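Local coordinates for DUF4974 domain-containing protein (Parabacteroides distasonis, PDB 4M0N), which probably acts as a membrane-bound anti-sigma factor of the FecR family, this chain being the part that holds its FecR and FecR C-terminal regions, at residues A[46-51]-A[63-68]; A[21-26]-A[41-46]; A[82-87]-A[96-101]; A[67-72]-A[151-156]. The protein carries 1 engineered substitution. One frame throughout, in Å; residues are numbered along the deposited sequence.

Interaction 1. Residues A[46-51]-A[63-68]; sequences GTVMRY and EMEGEA. With MG (magnesium ion), chain B.
Val48 and Glu65 face each other as a hydrogen-bonded pair in two antiparallel strands, with Val48 N giving to Glu65 O at 2.8 Å and Glu65 N to Val48 O at 2.9 Å. Arg50 and Glu63 repeat this pairing. Between them Met49 and Met64 form a non-hydrogen-bonded pair whose side chains leave on the other face, CB of Met49 lying 4.2 Å from CG of Met64. The chain then turns a corner at Gly66, where a CB would collide with Thr47 OG1. That hydroxyl oxygen, anti to its own carbonyl carbon (chi1 -57°), accepts Glu67 N at 2.9 Å in a nearly straight bond and is hydrogen-bonded to Asn44 O. On the face of Val48, Arg50 NH1 makes a salt bridge to Glu63 OE1 on its anti side at 2.9 Å, with the carboxylate plane turned 78° from the guanidinium; Arg50 NE salt-bridges Glu22. Glu65 takes one metal-bound water on each carboxylate oxygen, OE2 also being bonded to Gln102 N, forming a second shell round the magnesium that Gly46 O binds at 2.1 Å. This is a beta hairpin whose second strand bends at a glycine to pass from one sheet of the FecR region to the other.

Interaction 2. Residues A[21-26]-A[41-46]; sequences TEISVN and VHLNAG. With MG (magnesium ion), chain B.
Val25 and Leu43 form the heart of the apolar contact, CG2 of the valine lying 3.6 Å from CB of the leucine. The two gamma carbons of Val25 divide the work. While CG2 meets Leu43, CG1, anti to the backbone N (chi1 -173°), lies against CA of Ala45 at 3.9 Å and also touches the carbonyl oxygen of Asn44. Further along, the side chains of Ile23 and Leu43 cross at about a right angle, CG1 of the isoleucine 4.0 Å from CD2 of the leucine. An alanine in place of Val25 would probably open a gap beside CB of Leu43 and CA of Ala45.

The polar contacts belong to the backbone. Gly46 N gives a hydrogen bond to Val25 O at 2.9 Å, bent to 136° at the hydrogen, with the donor standing above the carbonyl plane. Beside it, Ala45 CA makes a CA-H...O contact of 3.5 Å with Asn26 O. Ala45 O, in turn, is bonded to Tyr101 OH, so the loop is tied to the residue that follows strand 94-100.

The loop also presents the carbonyl oxygen of Gly46 to the magnesium. Gly46 has a positive phi of 91°, at which a CB would be jammed against the carbonyl O of Ala45, and it would crowd the magnesium as well. Five waters complete an octahedron, with water 4 trans to the glycine oxygen. Apolar side chains from strand 21-24 and the residue that follows it thus pack on strand 40-43, which belongs to a different sheet, as in a beta-sandwich, and the loop after the second strand carries a hydrated magnesium site.

Interaction 3. Residues A[82-87]-A[96-101]; sequences VRTRQA and FNVKAY
Val82 CG2 meets the Phe96 ring in its plane, at the edge, 4.0 Å from CE2, the two side chains reaching toward each other tip to tip. Val98 CG2 lies at the edge of the same ring. Phe96 also meets the Phe70 ring, their planes about 15° apart.

Beyond the ring, Thr84 turns its methyl to the strand 94-100: CG2 lies 4.0 Å from Val98 CG1 and 4.2 Å from Ala100 CB. Its hydroxyl faces back into its own segment and gives to a lone pair of Ala87 O at 2.7 Å, an oxygen gripped a second time by Thr84 N. Gln86 OE1 touches Ala100 CB and shares water 6 with Ala100 O, each at 2.8 Å from the water, while NE2 is bonded to Asn137 OD1. The water is the polar link between the segments. Residues 84-87 form a type I turn in the hairpin of strands 80-83 and 88-91, and side chains of this hairpin, Val82 on the strand and Thr84 and Gln86 in the turn, pack on strand 94-100 of the other sheet, as expected in the interior of a beta-sandwich.

Interaction 4. Residues A[67-72]-A[151-156]; sequences EAFFNV and KVTAWL
Phe69 is met by three side chains of the segment 151-156. Its CB lies 4.0 Å from CZ2 of Trp155 and 3.9 Å from CD2 of Leu156, whose CD1 stands over one face of the phenyl ring; CG2 of Thr153 approaches obliquely, 3.6 Å from Phe69 CD1. The indole points its edge at Phe69 N and is sandwiched across its faces: Glu67 OE1 lies 3.9 Å above one, offset toward the rim, and Leu156 CD2 covers the other. Carboxylate and ring planes are 33° apart. The contact thus joins the outer side of strand 67-72, in the FecR beta-sandwich, to the end of helix 149-152 and the 3-10 turn after it.

In the next shell Asn97 positions both groups, its ND2 giving to Glu67 OE2 and its OD1 accepting Trp155 NE1. Water 7 gives to Glu67 OE2 at 2.6 Å and to Val152 O, while Asn44 ND2 holds Glu67 OE1. An alanine at Glu67 would probably leave the amides of Asn97 and Asn44 without these acceptors and uncover part of one face of Trp155. Further out, the Thr153 hydroxyl is hydrogen-bonded to Ala149 O in the helix, which helps to fix the rotation that turns CG2 toward Phe69.

From the N terminus, interaction 2 brings 21-26 onto 41-46, closing a loop that contains strand 31-34. Interaction 1 opens at once from the same Gly46 and closes a hairpin at 63-68, so the two contacts follow in series and share the magnesium and its waters. Glu67 and Ala68 then begin the long loop that interaction 4 closes at 151-156. Interaction 3 closes within that loop, packing 82-87 on 96-101. Together, interactions 2 and 3 join the two sheets face to face, interaction 1 carries the chain from one to the other, and interaction 4 fastens strand 67-72 to the segment leading toward the C-terminal part.

Interaction 1. Residues A[46-51]-A[63-68]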
loop_
_atom_site.group_PDB
_atom_site.type_symbol
_atom_site.label_atom_id
_atom_site.label_comp_id
_atom_site.label_asym_id
_atom_site.label_seq_id
_atom_site.Cartn_x
_atom_site.Cartn_y
_atom_site.Cartn_z
ATOM N N GLY A 46 -6.404 -5.548 -5.348
ATOM C CA GLY A 46 -6.089 -6.664 -4.452
ATOM C C GLY A 46 -6.546 -6.506 -3.029
ATOM O O GLY A 46 -6.161 -7.301 -2.141
ATOM N N THR A 47 -7.315 -5.456 -2.789
ATOM C CA THR A 47 -7.711 -5.061 -1.438
ATOM C C THR A 47 -9.114 -5.463 -1.083
ATOM O O THR A 47 -10.003 -5.471 -1.930
ATOM C CB THR A 47 -7.589 -3.549 -1.323
ATOM O OG1 THR A 47 -6.245 -3.202 -1.650
ATOM C CG2 THR A 47 -7.968 -3.040 0.027
ATOM N N VAL A 48 -9.295 -5.757 0.200
ATOM C CA VAL A 48 -10.603 -6.042 0.789
ATOM C C VAL A 48 -10.836 -5.109 1.946
ATOM O O VAL A 48 -9.908 -4.881 2.749
ATOM C CB VAL A 48 -10.677 -7.452 1.378
ATOM C CG1 VAL A 48 -12.116 -7.763 1.781
ATOM C CG2 VAL A 48 -10.133 -8.471 0.410
ATOM N N MET A 49 -12.053 -4.568 2.024
ATOM C CA MET A 49 -12.469 -3.757 3.132
ATOM C C MET A 49 -13.890 -4.144 3.585
ATOM O O MET A 49 -14.793 -4.364 2.759
ATOM C CB MET A 49 -12.364 -2.250 2.811
ATOM C CG MET A 49 -12.821 -1.368 3.964
ATOM S SD MET A 49 -12.587 0.398 3.675
ATOM C CE MET A 49 -13.822 0.722 2.441
ATOM N N ARG A 50 -14.064 -4.198 4.902
ATOM C CA ARG A 50 -15.311 -4.568 5.563
ATOM C C ARG A 50 -15.731 -3.382 6.406
ATOM O O ARG A 50 -14.921 -2.836 7.170
ATOM C CB ARG A 50 -14.979 -5.794 6.454
ATOM C CG ARG A 50 -16.023 -6.782 6.860
ATOM C CD ARG A 50 -15.280 -7.929 7.580
ATOM N NE ARG A 50 -14.456 -8.675 6.620
ATOM C CZ ARG A 50 -13.126 -8.788 6.580
ATOM N NH1 ARG A 50 -12.325 -8.229 7.479
ATOM N NH2 ARG A 50 -12.591 -9.495 5.585
ATOM N N TYR A 51 -16.982 -2.950 6.251
ATOM C CA TYR A 51 -17.499 -1.784 6.971
ATOM C C TYR A 51 -18.985 -1.981 7.169
ATOM O O TYR A 51 -19.609 -2.767 6.432
ATOM C CB TYR A 51 -17.202 -0.489 6.205
ATOM C CG TYR A 51 -17.810 -0.411 4.804
ATOM C CD1 TYR A 51 -17.128 -0.910 3.715
ATOM C CD2 TYR A 51 -19.030 0.221 4.578
ATOM C CE1 TYR A 51 -17.647 -0.845 2.436
ATOM C CE2 TYR A 51 -19.561 0.307 3.290
ATOM C CZ TYR A 51 -18.847 -0.220 2.222
ATOM O OH TYR A 51 -19.322 -0.173 0.924
ATOM N N GLU A 63 -12.382 -2.609 8.737
ATOM C CA GLU A 63 -11.314 -3.606 8.680
ATOM C C GLU A 63 -10.833 -3.675 7.262
ATOM O O GLU A 63 -11.634 -3.634 6.327
ATOM C CB GLU A 63 -11.784 -4.997 9.133
ATOM C CG GLU A 63 -12.056 -5.112 10.626
ATOM C CD GLU A 63 -12.552 -6.497 11.026
ATOM O OE1 GLU A 63 -12.942 -7.278 10.149
ATOM O OE2 GLU A 63 -12.576 -6.782 12.231
ATOM N N MET A 64 -9.519 -3.743 7.076
ATOM C CA MET A 64 -8.988 -3.741 5.757
ATOM C C MET A 64 -7.747 -4.599 5.660
ATOM O O MET A 64 -6.951 -4.671 6.594
ATOM C CB MET A 64 -8.674 -2.293 5.353
ATOM C CG MET A 64 -8.311 -2.141 3.898
ATOM S SD MET A 64 -6.558 -2.251 3.495
ATOM C CE MET A 64 -5.974 -0.793 4.372
ATOM N N GLU A 65 -7.605 -5.272 4.531
ATOM C CA GLU A 65 -6.401 -5.955 4.144
ATOM C C GLU A 65 -6.110 -5.613 2.696
ATOM O O GLU A 65 -6.995 -5.743 1.820
ATOM C CB GLU A 65 -6.578 -7.464 4.355
ATOM C CG GLU A 65 -5.367 -8.298 4.020
ATOM C CD GLU A 65 -5.303 -8.629 2.550
ATOM O OE1 GLU A 65 -6.298 -9.193 1.992
ATOM O OE2 GLU A 65 -4.267 -8.349 1.954
ATOM N N GLY A 66 -4.908 -5.098 2.448
ATOM C CA GLY A 66 -4.531 -4.554 1.138
ATOM C C GLY A 66 -4.080 -3.130 1.315
ATOM O O GLY A 66 -3.522 -2.787 2.360
ATOM N N GLU A 67 -4.380 -2.276 0.338
ATOM C CA GLU A 67 -3.971 -0.874 0.391
ATOM C C GLU A 67 -5.117 0.042 0.103
ATOM O O GLU A 67 -5.870 -0.176 -0.857
ATOM C CB GLU A 67 -2.820 -0.626 -0.603
ATOM C CG GLU A 67 -2.433 0.864 -0.622
ATOM C CD GLU A 67 -1.196 1.124 -1.440
ATOM O OE1 GLU A 67 -0.971 0.436 -2.494
ATOM O OE2 GLU A 67 -0.396 2.008 -1.028
ATOM N N ALA A 68 -5.303 1.051 0.965
ATOM C CA ALA A 68 -6.364 2.024 0.773
ATOM C C ALA A 68 -5.910 3.375 1.257
ATOM O O ALA A 68 -5.134 3.475 2.204
ATOM C CB ALA A 68 -7.610 1.602 1.549
HETATM MG MG MG B . -5.411 -9.226 -2.000
HETATM O O HOH W 1 -6.852 -9.552 -0.642
HETATM O O HOH W 2 -4.003 -8.864 -0.577
HETATM O O HOH W 3 -6.733 -9.831 -3.590
HETATM O O HOH W 4 -4.766 -11.304 -1.954
HETATM O O HOH W 5 -3.985 -8.885 -3.423
#

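Interaction 2. Residues A[21-26]-A[41-46]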
loop_
_atom_site.group_PDB
_atom_site.type_symbol
_atom_site.label_atom_id
_atom_site.label_comp_id
_atom_site.label_asym_id
_atom_site.label_seq_id
_atom_site.Cartn_x
_atom_site.Cartn_y
_atom_site.Cartn_z
ATOM N N THR A 21 -20.883 -4.943 5.267
ATOM C CA THR A 21 -20.630 -5.256 3.893
ATOM C C THR A 21 -19.151 -5.287 3.643
ATOM O O THR A 21 -18.334 -4.755 4.410
ATOM C CB THR A 21 -21.301 -4.310 2.895
ATOM O OG1 THR A 21 -21.281 -4.921 1.588
ATOM C CG2 THR A 21 -20.599 -2.977 2.845
ATOM N N GLU A 22 -18.828 -5.903 2.524
ATOM C CA GLU A 22 -17.466 -6.093 2.186
ATOM C C GLU A 22 -17.283 -5.862 0.714
ATOM O O GLU A 22 -18.056 -6.376 -0.126
ATOM C CB GLU A 22 -17.095 -7.525 2.547
ATOM C CG GLU A 22 -15.649 -7.830 2.380
ATOM C CD GLU A 22 -15.282 -9.185 2.984
ATOM O OE1 GLU A 22 -15.547 -9.447 4.178
ATOM O OE2 GLU A 22 -14.674 -9.958 2.250
ATOM N N ILE A 23 -16.261 -5.090 0.390
ATOM C CA ILE A 23 -15.896 -4.912 -0.987
ATOM C C ILE A 23 -14.483 -5.342 -1.198
ATOM O O ILE A 23 -13.632 -5.240 -0.302
ATOM C CB ILE A 23 -16.089 -3.462 -1.448
ATOM C CG1 ILE A 23 -15.258 -2.493 -0.625
ATOM C CG2 ILE A 23 -17.552 -3.088 -1.329
ATOM C CD1 ILE A 23 -15.529 -1.047 -0.991
ATOM N N SER A 24 -14.242 -5.832 -2.399
ATOM C CA SER A 24 -12.937 -6.253 -2.781
ATOM C C SER A 24 -12.667 -5.695 -4.153
ATOM O O SER A 24 -13.603 -5.360 -4.911
ATOM C CB SER A 24 -12.862 -7.769 -2.755
ATOM O OG SER A 24 -13.492 -8.323 -3.854
ATOM N N VAL A 25 -11.385 -5.593 -4.458
ATOM C CA VAL A 25 -10.898 -5.008 -5.687
ATOM C C VAL A 25 -10.008 -6.022 -6.353
ATOM O O VAL A 25 -9.068 -6.545 -5.743
ATOM C CB VAL A 25 -10.095 -3.729 -5.399
ATOM C CG1 VAL A 25 -9.738 -3.025 -6.687
ATOM C CG2 VAL A 25 -10.906 -2.796 -4.493
ATOM N N ASN A 26 -10.310 -6.333 -7.591
ATOM C CA ASN A 26 -9.492 -7.263 -8.340
ATOM C C ASN A 26 -8.148 -6.680 -8.679
ATOM O O ASN A 26 -7.950 -5.443 -8.699
ATOM C CB ASN A 26 -10.181 -7.616 -9.649
ATOM C CG ASN A 26 -11.458 -8.395 -9.446
ATOM O OD1 ASN A 26 -11.572 -9.187 -8.522
ATOM N ND2 ASN A 26 -12.420 -8.169 -10.313
ATOM N N VAL A 41 -12.885 6.541 0.698
ATOM C CA VAL A 41 -11.839 5.561 0.687
ATOM C C VAL A 41 -11.550 5.148 -0.758
ATOM O O VAL A 41 -12.480 4.776 -1.502
ATOM C CB VAL A 41 -12.238 4.273 1.457
ATOM C CG1 VAL A 41 -11.038 3.353 1.566
ATOM C CG2 VAL A 41 -12.842 4.611 2.846
ATOM N N HIS A 42 -10.296 5.243 -1.152
ATOM C CA HIS A 42 -9.825 4.709 -2.442
ATOM C C HIS A 42 -9.118 3.399 -2.153
ATOM O O HIS A 42 -8.202 3.362 -1.311
ATOM C CB HIS A 42 -8.812 5.636 -3.055
ATOM C CG HIS A 42 -9.375 6.905 -3.593
ATOM N ND1 HIS A 42 -9.749 7.958 -2.785
ATOM C CD2 HIS A 42 -9.552 7.323 -4.866
ATOM C CE1 HIS A 42 -10.176 8.959 -3.539
ATOM N NE2 HIS A 42 -10.053 8.605 -4.805
ATOM N N LEU A 43 -9.535 2.326 -2.843
ATOM C CA LEU A 43 -8.990 0.995 -2.615
ATOM C C LEU A 43 -8.162 0.570 -3.807
ATOM O O LEU A 43 -8.630 0.630 -4.941
ATOM C CB LEU A 43 -10.114 -0.005 -2.401
ATOM C CG LEU A 43 -10.946 0.200 -1.150
ATOM C CD1 LEU A 43 -12.092 1.160 -1.402
ATOM C CD2 LEU A 43 -11.456 -1.168 -0.726
ATOM N N ASN A 44 -6.929 0.138 -3.549
ATOM C CA ASN A 44 -6.019 -0.287 -4.604
ATOM C C ASN A 44 -6.292 -1.750 -4.946
ATOM O O ASN A 44 -6.983 -2.458 -4.212
ATOM C CB ASN A 44 -4.591 -0.088 -4.163
ATOM C CG ASN A 44 -3.614 0.006 -5.333
ATOM O OD1 ASN A 44 -4.030 -0.032 -6.509
ATOM N ND2 ASN A 44 -2.328 0.128 -5.019
ATOM N N ALA A 45 -5.753 -2.175 -6.076
ATOM C CA ALA A 45 -5.850 -3.527 -6.579
ATOM C C ALA A 45 -5.530 -4.558 -5.506
ATOM O O ALA A 45 -4.519 -4.445 -4.810
ATOM C CB ALA A 45 -4.836 -3.695 -7.733
ATOM N N GLY A 46 -6.404 -5.548 -5.348
ATOM C CA GLY A 46 -6.089 -6.664 -4.452
ATOM C C GLY A 46 -6.546 -6.506 -3.029
ATOM O O GLY A 46 -6.161 -7.301 -2.141
HETATM MG MG MG B . -5.411 -9.226 -2.000
HETATM O O HOH W 1 -6.852 -9.552 -0.642
HETATM O O HOH W 2 -4.003 -8.864 -0.577
HETATM O O HOH W 3 -6.733 -9.831 -3.590
HETATM O O HOH W 4 -4.766 -11.304 -1.954
HETATM O O HOH W 5 -3.985 -8.885 -3.423
#

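Interaction 3. Residues A[82-87]-A[96-101]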
loop_
_atom_site.group_PDB
_atom_site.type_symbol
_atom_site.label_atom_id
_atom_site.label_comp_id
_atom_site.label_asym_id
_atom_site.label_seq_id
_atom_site.Cartn_x
_atom_site.Cartn_y
_atom_site.Cartn_z
ATOM N N VAL A 82 -8.985 2.332 11.301
ATOM C CA VAL A 82 -8.743 1.345 10.256
ATOM C C VAL A 82 -8.006 0.192 10.940
ATOM O O VAL A 82 -6.874 0.348 11.390
ATOM C CB VAL A 82 -7.894 1.897 9.113
ATOM C CG1 VAL A 82 -7.580 0.759 8.120
ATOM C CG2 VAL A 82 -8.588 3.067 8.433
ATOM N N ARG A 83 -8.667 -0.944 11.023
ATOM C CA ARG A 83 -8.121 -2.121 11.681
ATOM C C ARG A 83 -7.539 -3.069 10.662
ATOM O O ARG A 83 -8.247 -3.637 9.808
ATOM C CB ARG A 83 -9.196 -2.835 12.497
ATOM C CG ARG A 83 -8.748 -4.153 13.133
ATOM C CD ARG A 83 -9.613 -4.465 14.340
ATOM N NE ARG A 83 -9.409 -3.469 15.375
ATOM C CZ ARG A 83 -10.267 -3.188 16.348
ATOM N NH1 ARG A 83 -11.404 -3.872 16.479
ATOM N NH2 ARG A 83 -9.958 -2.244 17.235
ATOM N N THR A 84 -6.231 -3.211 10.760
ATOM C CA THR A 84 -5.503 -4.188 10.013
ATOM C C THR A 84 -4.931 -5.238 10.957
ATOM O O THR A 84 -4.890 -5.069 12.179
ATOM C CB THR A 84 -4.360 -3.570 9.223
ATOM O OG1 THR A 84 -3.306 -3.197 10.125
ATOM C CG2 THR A 84 -4.819 -2.385 8.426
ATOM N N ARG A 85 -4.499 -6.333 10.366
ATOM C CA ARG A 85 -3.951 -7.394 11.173
ATOM C C ARG A 85 -2.823 -6.880 12.072
ATOM O O ARG A 85 -2.737 -7.293 13.228
ATOM C CB ARG A 85 -3.462 -8.546 10.301
ATOM C CG ARG A 85 -2.976 -9.746 11.118
ATOM C CD ARG A 85 -2.325 -10.825 10.255
ATOM N NE ARG A 85 -1.118 -10.377 9.543
ATOM C CZ ARG A 85 0.128 -10.375 10.027
ATOM N NH1 ARG A 85 0.396 -10.798 11.261
ATOM N NH2 ARG A 85 1.131 -9.946 9.264
ATOM N N GLN A 86 -1.967 -6.016 11.525
ATOM C CA GLN A 86 -0.748 -5.569 12.184
ATOM C C GLN A 86 -0.976 -4.425 13.176
ATOM O O GLN A 86 -0.179 -4.235 14.099
ATOM C CB GLN A 86 0.238 -5.104 11.137
ATOM C CG GLN A 86 0.651 -6.206 10.167
ATOM C CD GLN A 86 -0.083 -6.143 8.835
ATOM O OE1 GLN A 86 -1.264 -5.734 8.756
ATOM N NE2 GLN A 86 0.604 -6.587 7.778
ATOM N N ALA A 87 -2.023 -3.639 12.930
ATOM C CA ALA A 87 -2.138 -2.345 13.583
ATOM C C ALA A 87 -3.499 -1.775 13.434
ATOM O O ALA A 87 -4.178 -1.994 12.436
ATOM C CB ALA A 87 -1.170 -1.352 12.960
ATOM N N PHE A 96 -4.814 9.682 4.884
ATOM C CA PHE A 96 -3.644 8.825 5.036
ATOM C C PHE A 96 -3.792 7.554 4.237
ATOM O O PHE A 96 -4.920 7.096 3.964
ATOM C CB PHE A 96 -3.427 8.477 6.500
ATOM C CG PHE A 96 -4.634 7.841 7.141
ATOM C CD1 PHE A 96 -5.687 8.618 7.605
ATOM C CD2 PHE A 96 -4.721 6.472 7.259
ATOM C CE1 PHE A 96 -6.819 8.025 8.148
ATOM C CE2 PHE A 96 -5.874 5.866 7.783
ATOM C CZ PHE A 96 -6.910 6.659 8.253
ATOM N N ASN A 97 -2.631 7.011 3.861
ATOM C CA ASN A 97 -2.526 5.729 3.178
ATOM C C ASN A 97 -2.144 4.615 4.118
ATOM O O ASN A 97 -1.274 4.761 4.955
ATOM C CB ASN A 97 -1.417 5.818 2.112
ATOM C CG ASN A 97 -1.546 4.776 1.037
ATOM O OD1 ASN A 97 -2.405 4.887 0.140
ATOM N ND2 ASN A 97 -0.632 3.800 1.049
ATOM N N VAL A 98 -2.802 3.466 3.953
ATOM C CA VAL A 98 -2.459 2.262 4.693
ATOM C C VAL A 98 -2.201 1.187 3.657
ATOM O O VAL A 98 -3.084 0.824 2.883
ATOM C CB VAL A 98 -3.609 1.800 5.596
ATOM C CG1 VAL A 98 -3.200 0.588 6.356
ATOM C CG2 VAL A 98 -4.038 2.914 6.551
ATOM N N LYS A 99 -0.965 0.732 3.634
ATOM C CA LYS A 99 -0.562 -0.327 2.700
ATOM C C LYS A 99 -0.248 -1.531 3.538
ATOM O O LYS A 99 0.786 -1.574 4.238
ATOM C CB LYS A 99 0.628 0.092 1.867
ATOM C CG LYS A 99 0.952 -0.948 0.816
ATOM C CD LYS A 99 2.101 -0.515 -0.032
ATOM C CE LYS A 99 2.382 -1.598 -1.063
ATOM N NZ LYS A 99 3.355 -1.022 -2.018
ATOM N N ALA A 100 -1.111 -2.547 3.478
ATOM C CA ALA A 100 -1.052 -3.698 4.403
ATOM C C ALA A 100 -1.530 -4.962 3.715
ATOM O O ALA A 100 -2.439 -5.614 4.151
ATOM C CB ALA A 100 -1.868 -3.419 5.669
ATOM N N TYR A 101 -0.913 -5.266 2.597
ATOM C CA TYR A 101 -1.225 -6.487 1.860
ATOM C C TYR A 101 -0.687 -7.665 2.677
ATOM O O TYR A 101 0.498 -7.713 3.078
ATOM C CB TYR A 101 -0.579 -6.491 0.471
ATOM C CG TYR A 101 -1.212 -5.552 -0.503
ATOM C CD1 TYR A 101 -2.362 -5.904 -1.202
ATOM C CD2 TYR A 101 -0.670 -4.301 -0.731
ATOM C CE1 TYR A 101 -2.951 -5.044 -2.111
ATOM C CE2 TYR A 101 -1.238 -3.457 -1.644
ATOM C CZ TYR A 101 -2.377 -3.811 -2.315
ATOM O OH TYR A 101 -2.911 -2.947 -3.225
HETATM O O HOH W 6 -2.771 -6.767 6.632
#

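Interaction 4. Residues A[67-72]-A[151-156]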
loop_
_atom_site.group_PDB
_atom_site.type_symbol
_atom_site.label_atom_id
_atom_site.label_comp_id
_atom_site.label_asym_id
_atom_site.label_seq_id
_atom_site.Cartn_x
_atom_site.Cartn_y
_atom_site.Cartn_z
ATOM N N GLU A 67 -4.380 -2.276 0.338
ATOM C CA GLU A 67 -3.971 -0.874 0.391
ATOM C C GLU A 67 -5.117 0.042 0.103
ATOM O O GLU A 67 -5.870 -0.176 -0.857
ATOM C CB GLU A 67 -2.820 -0.626 -0.603
ATOM C CG GLU A 67 -2.433 0.864 -0.622
ATOM C CD GLU A 67 -1.196 1.124 -1.440
ATOM O OE1 GLU A 67 -0.971 0.436 -2.494
ATOM O OE2 GLU A 67 -0.396 2.008 -1.028
ATOM N N ALA A 68 -5.303 1.051 0.965
ATOM C CA ALA A 68 -6.364 2.024 0.773
ATOM C C ALA A 68 -5.910 3.375 1.257
ATOM O O ALA A 68 -5.134 3.475 2.204
ATOM C CB ALA A 68 -7.610 1.602 1.549
ATOM N N PHE A 69 -6.431 4.399 0.591
ATOM C CA PHE A 69 -6.228 5.792 1.005
ATOM C C PHE A 69 -7.557 6.264 1.580
ATOM O O PHE A 69 -8.596 6.243 0.886
ATOM C CB PHE A 69 -5.815 6.637 -0.179
ATOM C CG PHE A 69 -5.558 8.061 0.189
ATOM C CD1 PHE A 69 -4.443 8.385 0.935
ATOM C CD2 PHE A 69 -6.458 9.027 -0.141
ATOM C CE1 PHE A 69 -4.208 9.704 1.318
ATOM C CE2 PHE A 69 -6.229 10.349 0.238
ATOM C CZ PHE A 69 -5.121 10.668 0.961
ATOM N N PHE A 70 -7.500 6.735 2.819
ATOM C CA PHE A 70 -8.630 7.247 3.556
ATOM C C PHE A 70 -8.584 8.771 3.686
ATOM O O PHE A 70 -7.561 9.326 4.085
ATOM C CB PHE A 70 -8.603 6.661 4.963
ATOM C CG PHE A 70 -8.756 5.185 4.995
ATOM C CD1 PHE A 70 -7.658 4.375 4.798
ATOM C CD2 PHE A 70 -9.996 4.613 5.225
ATOM C CE1 PHE A 70 -7.804 3.007 4.796
ATOM C CE2 PHE A 70 -10.162 3.254 5.222
ATOM C CZ PHE A 70 -9.055 2.449 5.001
ATOM N N ASN A 71 -9.676 9.438 3.338
ATOM C CA ASN A 71 -9.813 10.848 3.656
ATOM C C ASN A 71 -10.957 10.929 4.645
ATOM O O ASN A 71 -12.127 10.958 4.260
ATOM C CB ASN A 71 -10.079 11.663 2.405
ATOM C CG ASN A 71 -10.090 13.154 2.674
ATOM O OD1 ASN A 71 -10.189 13.584 3.794
ATOM N ND2 ASN A 71 -10.026 13.941 1.621
ATOM N N VAL A 72 -10.598 10.909 5.930
ATOM C CA VAL A 72 -11.566 10.796 6.999
ATOM C C VAL A 72 -12.200 12.111 7.405
ATOM O O VAL A 72 -11.518 13.037 7.793
ATOM C CB VAL A 72 -10.958 10.111 8.249
ATOM C CG1 VAL A 72 -11.982 10.084 9.392
ATOM C CG2 VAL A 72 -10.526 8.703 7.894
ATOM N N LYS A 151 3.652 11.231 -3.124
ATOM C CA LYS A 151 4.257 10.211 -3.977
ATOM C C LYS A 151 3.810 8.814 -3.562
ATOM O O LYS A 151 3.560 7.931 -4.419
ATOM C CB LYS A 151 5.769 10.347 -3.962
ATOM C CG LYS A 151 6.252 11.643 -4.610
ATOM C CD LYS A 151 7.769 11.697 -4.639
ATOM C CE LYS A 151 8.340 12.998 -5.201
ATOM N NZ LYS A 151 7.709 13.489 -6.454
ATOM N N VAL A 152 3.676 8.608 -2.254
ATOM C CA VAL A 152 3.195 7.323 -1.715
ATOM C C VAL A 152 1.853 6.974 -2.339
ATOM O O VAL A 152 1.603 5.794 -2.650
ATOM C CB VAL A 152 3.078 7.359 -0.168
ATOM C CG1 VAL A 152 2.365 6.104 0.385
ATOM C CG2 VAL A 152 4.447 7.445 0.472
ATOM N N THR A 153 1.012 7.986 -2.525
ATOM C CA THR A 153 -0.367 7.841 -2.963
ATOM C C THR A 153 -0.519 8.136 -4.458
ATOM O O THR A 153 -1.589 8.446 -4.895
ATOM C CB THR A 153 -1.332 8.739 -2.148
ATOM O OG1 THR A 153 -0.994 10.134 -2.272
ATOM C CG2 THR A 153 -1.283 8.324 -0.682
ATOM N N ALA A 154 0.577 8.017 -5.202
ATOM C CA ALA A 154 0.539 8.246 -6.648
ATOM C C ALA A 154 -0.320 7.189 -7.319
ATOM O O ALA A 154 -0.870 7.411 -8.406
ATOM C CB ALA A 154 1.936 8.203 -7.218
ATOM N N TRP A 155 -0.390 6.032 -6.682
ATOM C CA TRP A 155 -1.235 4.957 -7.170
ATOM C C TRP A 155 -2.667 5.401 -7.466
ATOM O O TRP A 155 -3.288 4.889 -8.377
ATOM C CB TRP A 155 -1.183 3.736 -6.252
ATOM C CG TRP A 155 -1.883 3.857 -4.911
ATOM C CD1 TRP A 155 -1.301 4.150 -3.714
ATOM C CD2 TRP A 155 -3.282 3.657 -4.643
ATOM N NE1 TRP A 155 -2.251 4.165 -2.717
ATOM C CE2 TRP A 155 -3.477 3.866 -3.261
ATOM C CE3 TRP A 155 -4.386 3.332 -5.436
ATOM C CZ2 TRP A 155 -4.722 3.705 -2.659
ATOM C CZ3 TRP A 155 -5.623 3.205 -4.834
ATOM C CH2 TRP A 155 -5.778 3.402 -3.464
ATOM N N LEU A 156 -3.178 6.372 -6.710
ATOM C CA LEU A 156 -4.507 6.912 -6.932
ATOM C C LEU A 156 -4.696 7.371 -8.385
ATOM O O LEU A 156 -5.781 7.200 -8.929
ATOM C CB LEU A 156 -4.749 8.114 -6.001
ATOM C CG LEU A 156 -4.667 7.813 -4.493
ATOM C CD1 LEU A 156 -4.681 9.089 -3.659
ATOM C CD2 LEU A 156 -5.792 6.920 -4.083
HETATM O O HOH W 7 2.077 2.812 -1.415
#